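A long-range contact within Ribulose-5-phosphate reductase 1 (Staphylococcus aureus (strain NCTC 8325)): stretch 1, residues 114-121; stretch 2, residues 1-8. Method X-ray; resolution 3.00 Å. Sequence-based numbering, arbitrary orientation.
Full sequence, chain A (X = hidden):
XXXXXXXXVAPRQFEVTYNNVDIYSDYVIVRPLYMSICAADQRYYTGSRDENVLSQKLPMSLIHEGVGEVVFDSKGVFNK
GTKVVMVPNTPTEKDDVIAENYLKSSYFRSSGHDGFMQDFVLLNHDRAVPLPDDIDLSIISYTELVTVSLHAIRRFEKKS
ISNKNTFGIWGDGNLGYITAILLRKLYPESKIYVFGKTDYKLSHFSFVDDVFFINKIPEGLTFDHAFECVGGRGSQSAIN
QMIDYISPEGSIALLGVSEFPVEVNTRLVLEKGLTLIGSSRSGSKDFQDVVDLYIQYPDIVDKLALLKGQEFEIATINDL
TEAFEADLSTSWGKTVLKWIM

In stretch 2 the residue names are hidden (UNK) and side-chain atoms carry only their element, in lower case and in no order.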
# COMPACT_ATOMS: atom_id res chain seq x y z
N ASP A 114 17.50 -1.02 2.30
CA ASP A 114 17.82 -0.50 0.97
C ASP A 114 16.61 -0.64 0.06
O ASP A 114 15.67 -1.37 0.37
CB ASP A 114 19.03 -1.22 0.36
CG ASP A 114 20.07 -0.26 -0.21
OD1 ASP A 114 19.87 0.98 -0.17
OD2 ASP A 114 21.10 -0.75 -0.73
N GLY A 115 16.63 0.05 -1.09
CA GLY A 115 15.46 0.22 -1.92
C GLY A 115 15.49 -0.57 -3.21
O GLY A 115 16.29 -1.48 -3.41
N PHE A 116 14.57 -0.20 -4.12
CA PHE A 116 14.36 -0.94 -5.36
C PHE A 116 14.81 -0.20 -6.61
O PHE A 116 14.88 -0.81 -7.68
CB PHE A 116 12.87 -1.31 -5.53
CG PHE A 116 12.39 -2.38 -4.57
CD1 PHE A 116 13.27 -3.04 -3.73
CD2 PHE A 116 11.04 -2.69 -4.50
CE1 PHE A 116 12.80 -4.02 -2.85
CE2 PHE A 116 10.56 -3.66 -3.61
CZ PHE A 116 11.45 -4.33 -2.79
N MET A 117 15.14 1.09 -6.52
CA MET A 117 15.68 1.77 -7.70
C MET A 117 17.13 1.36 -7.91
O MET A 117 18.08 2.10 -7.66
CB MET A 117 15.54 3.28 -7.55
CG MET A 117 14.16 3.71 -7.16
SD MET A 117 14.29 5.41 -6.64
CE MET A 117 14.63 6.21 -8.18
N GLN A 118 17.31 0.13 -8.39
CA GLN A 118 18.63 -0.34 -8.75
C GLN A 118 18.51 -1.38 -9.87
O GLN A 118 17.42 -1.86 -10.18
CB GLN A 118 19.38 -0.90 -7.53
CG GLN A 118 18.59 -1.82 -6.63
CD GLN A 118 19.13 -1.78 -5.22
OE1 GLN A 118 19.34 -0.71 -4.68
NE2 GLN A 118 19.41 -2.95 -4.65
N ASP A 119 19.65 -1.70 -10.49
CA ASP A 119 19.63 -2.65 -11.60
C ASP A 119 19.30 -4.06 -11.13
O ASP A 119 18.66 -4.82 -11.87
CB ASP A 119 20.97 -2.65 -12.34
CG ASP A 119 21.12 -1.50 -13.32
OD1 ASP A 119 20.09 -1.02 -13.85
OD2 ASP A 119 22.29 -1.11 -13.59
N PHE A 120 19.72 -4.44 -9.92
CA PHE A 120 19.41 -5.76 -9.38
C PHE A 120 19.06 -5.64 -7.90
O PHE A 120 19.67 -4.84 -7.18
CB PHE A 120 20.59 -6.73 -9.52
CG PHE A 120 21.03 -6.95 -10.94
CD1 PHE A 120 20.33 -7.79 -11.78
CD2 PHE A 120 22.23 -6.38 -11.39
CE1 PHE A 120 20.75 -8.00 -13.07
CE2 PHE A 120 22.68 -6.59 -12.66
CZ PHE A 120 21.95 -7.40 -13.51
N VAL A 121 18.09 -6.42 -7.46
CA VAL A 121 17.65 -6.46 -6.06
C VAL A 121 17.87 -7.87 -5.54
O VAL A 121 17.39 -8.84 -6.14
CB VAL A 121 16.17 -6.06 -5.91
CG1 VAL A 121 15.80 -6.01 -4.47
CG2 VAL A 121 15.95 -4.69 -6.50
N UNK A 1 30.01 -9.10 -10.52
CA UNK A 1 29.00 -8.29 -11.22
C UNK A 1 28.78 -6.90 -10.58
O UNK A 1 28.93 -6.75 -9.38
c UNK A 1 27.69 -9.06 -11.28
c UNK A 1 24.52 -9.92 -11.27
c UNK A 1 26.72 -8.51 -12.30
s UNK A 1 25.41 -9.65 -12.78
N UNK A 2 28.47 -5.90 -11.40
CA UNK A 2 28.39 -4.51 -10.95
C UNK A 2 26.94 -4.05 -10.99
O UNK A 2 26.29 -4.09 -12.05
c UNK A 2 31.23 -3.87 -10.27
c UNK A 2 29.25 -3.56 -11.80
c UNK A 2 29.07 -2.15 -11.32
c UNK A 2 30.72 -3.89 -11.68
N UNK A 3 26.44 -3.58 -9.84
CA UNK A 3 25.07 -3.10 -9.71
C UNK A 3 25.08 -1.58 -9.66
O UNK A 3 25.89 -0.98 -8.94
c UNK A 3 22.91 -3.54 -8.44
c UNK A 3 24.42 -3.67 -8.44
o UNK A 3 22.30 -3.25 -9.46
n UNK A 3 22.31 -3.77 -7.29
N UNK A 4 24.21 -0.95 -10.45
CA UNK A 4 24.03 0.49 -10.37
C UNK A 4 22.85 0.75 -9.45
O UNK A 4 21.73 0.29 -9.72
c UNK A 4 23.77 1.12 -11.73
c UNK A 4 24.44 1.39 -14.13
n UNK A 4 23.27 0.96 -14.62
c UNK A 4 24.84 0.89 -12.76
o UNK A 4 25.17 2.19 -14.73
N UNK A 5 23.10 1.48 -8.37
CA UNK A 5 22.06 1.89 -7.44
C UNK A 5 21.75 3.36 -7.70
O UNK A 5 22.67 4.17 -7.88
c UNK A 5 22.49 1.66 -5.98
c UNK A 5 22.65 0.18 -5.72
c UNK A 5 21.51 2.28 -5.02
N UNK A 6 20.47 3.69 -7.77
CA UNK A 6 20.01 5.06 -8.01
C UNK A 6 19.52 5.61 -6.68
O UNK A 6 18.37 5.39 -6.27
c UNK A 6 20.56 3.41 -12.76
c UNK A 6 19.47 4.50 -10.42
c UNK A 6 20.81 4.74 -12.44
o UNK A 6 21.07 2.84 -13.91
c UNK A 6 19.79 2.63 -11.92
c UNK A 6 20.29 5.27 -11.26
c UNK A 6 19.27 3.17 -10.74
c UNK A 6 18.95 5.08 -9.11
N UNK A 7 20.42 6.31 -6.00
CA UNK A 7 20.17 6.88 -4.69
C UNK A 7 19.74 8.34 -4.80
O UNK A 7 20.01 9.02 -5.80
c UNK A 7 21.43 6.73 -3.81
c UNK A 7 22.77 5.15 -2.32
c UNK A 7 21.53 5.34 -3.18
o UNK A 7 23.78 5.82 -2.51
n UNK A 7 22.68 4.23 -1.34
N UNK A 8 19.01 8.79 -3.79
CA UNK A 8 18.69 10.20 -3.62
C UNK A 8 19.79 10.83 -2.78
O UNK A 8 20.04 10.40 -1.65
c UNK A 8 17.33 10.35 -2.96
c UNK A 8 16.70 11.74 -2.90
c UNK A 8 15.55 11.69 -1.95
c UNK A 8 16.25 12.21 -4.28

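Position 1 carries four side-chain atoms in an unbranched line, two carbons, a sulfur and a last carbon. The terminal carbon lies over one face of the Phe-120 ring, and the sulfur sits obliquely to it. This is Met-1: CE is 4.2 Å from the centroid of the Phe-120 ring and 15° off the ring normal, a CH-pi contact, and SD is 4.7 Å from the same centroid.

Position 2 has four carbons, forked at the first, with one arm two carbons long. Its CA-to-CB bond points away from stretch 1. Branching at CB with unequal arms identifies Ile-2, whose backbone O meets the edge of the Phe-120 ring, 4.4 Å from Phe-120 CE2.

Position 3 shows two carbons, the second bearing one oxygen and one nitrogen, so the group is a short amide. One of its polar atoms accepts from Phe-120 N and the other donates to Phe-120 O, which suits an amide and is consistent with the modelled placing of its oxygen and nitrogen. In Asn-3, OD1 is 2.9 Å from Phe-120 N, and ND2 is 2.9 Å from Phe-120 O.

Position 4 has three carbons, the third carrying an oxygen and a nitrogen. The nitrogen is 2.5 Å from Asp-119 OD2. One methylene longer, this is Gln-4; its NE2 donates to that oxygen with an angle of 155° at the hydrogen, and its backbone O accepts from Asp-119 N at 3.0 Å.

Position 5 bears three carbons, the first carrying the other two; one terminal carbon is 3.6 Å from Gln-118 OE1. This defines Val-5, with CG2 the touching atom. Val-5 CA is 4.3 Å from Gln-118 CA, where the backbones form a single bridge.

Position 6 has one carbon leading to a six-carbon ring with an oxygen. Its CB is 4.2 Å from Met-117 CB. Asp-119 OD1 lies at the ring edge, 4.0 Å from the ring's oxygen. The phenol is Tyr-6, whose N donates to Met-117 O at 2.9 Å.

Position 7 again shows three carbons ending in an oxygen and a nitrogen. Its CA-to-CB bond points away, and the nitrogen reaches only to 4.5 Å from Asp-114 OD1, giving Gln-7.

Position 8 has four carbons forked at the second and makes no contact with stretch 1; it is Leu-8.

The contact therefore extends a short backbone pairing with side-chain amides. Hydrogen bonds from Tyr-6 N and Asp-119 N flank the Gln-118–Val-5 bridge, Asn-3 continues the pairing by engaging both backbone polar atoms of Phe-120, and Gln-4 fastens the Asp-119 carboxylate. In all, 533 Å² is buried.

Stretch 2 1-8: MINQVYQL
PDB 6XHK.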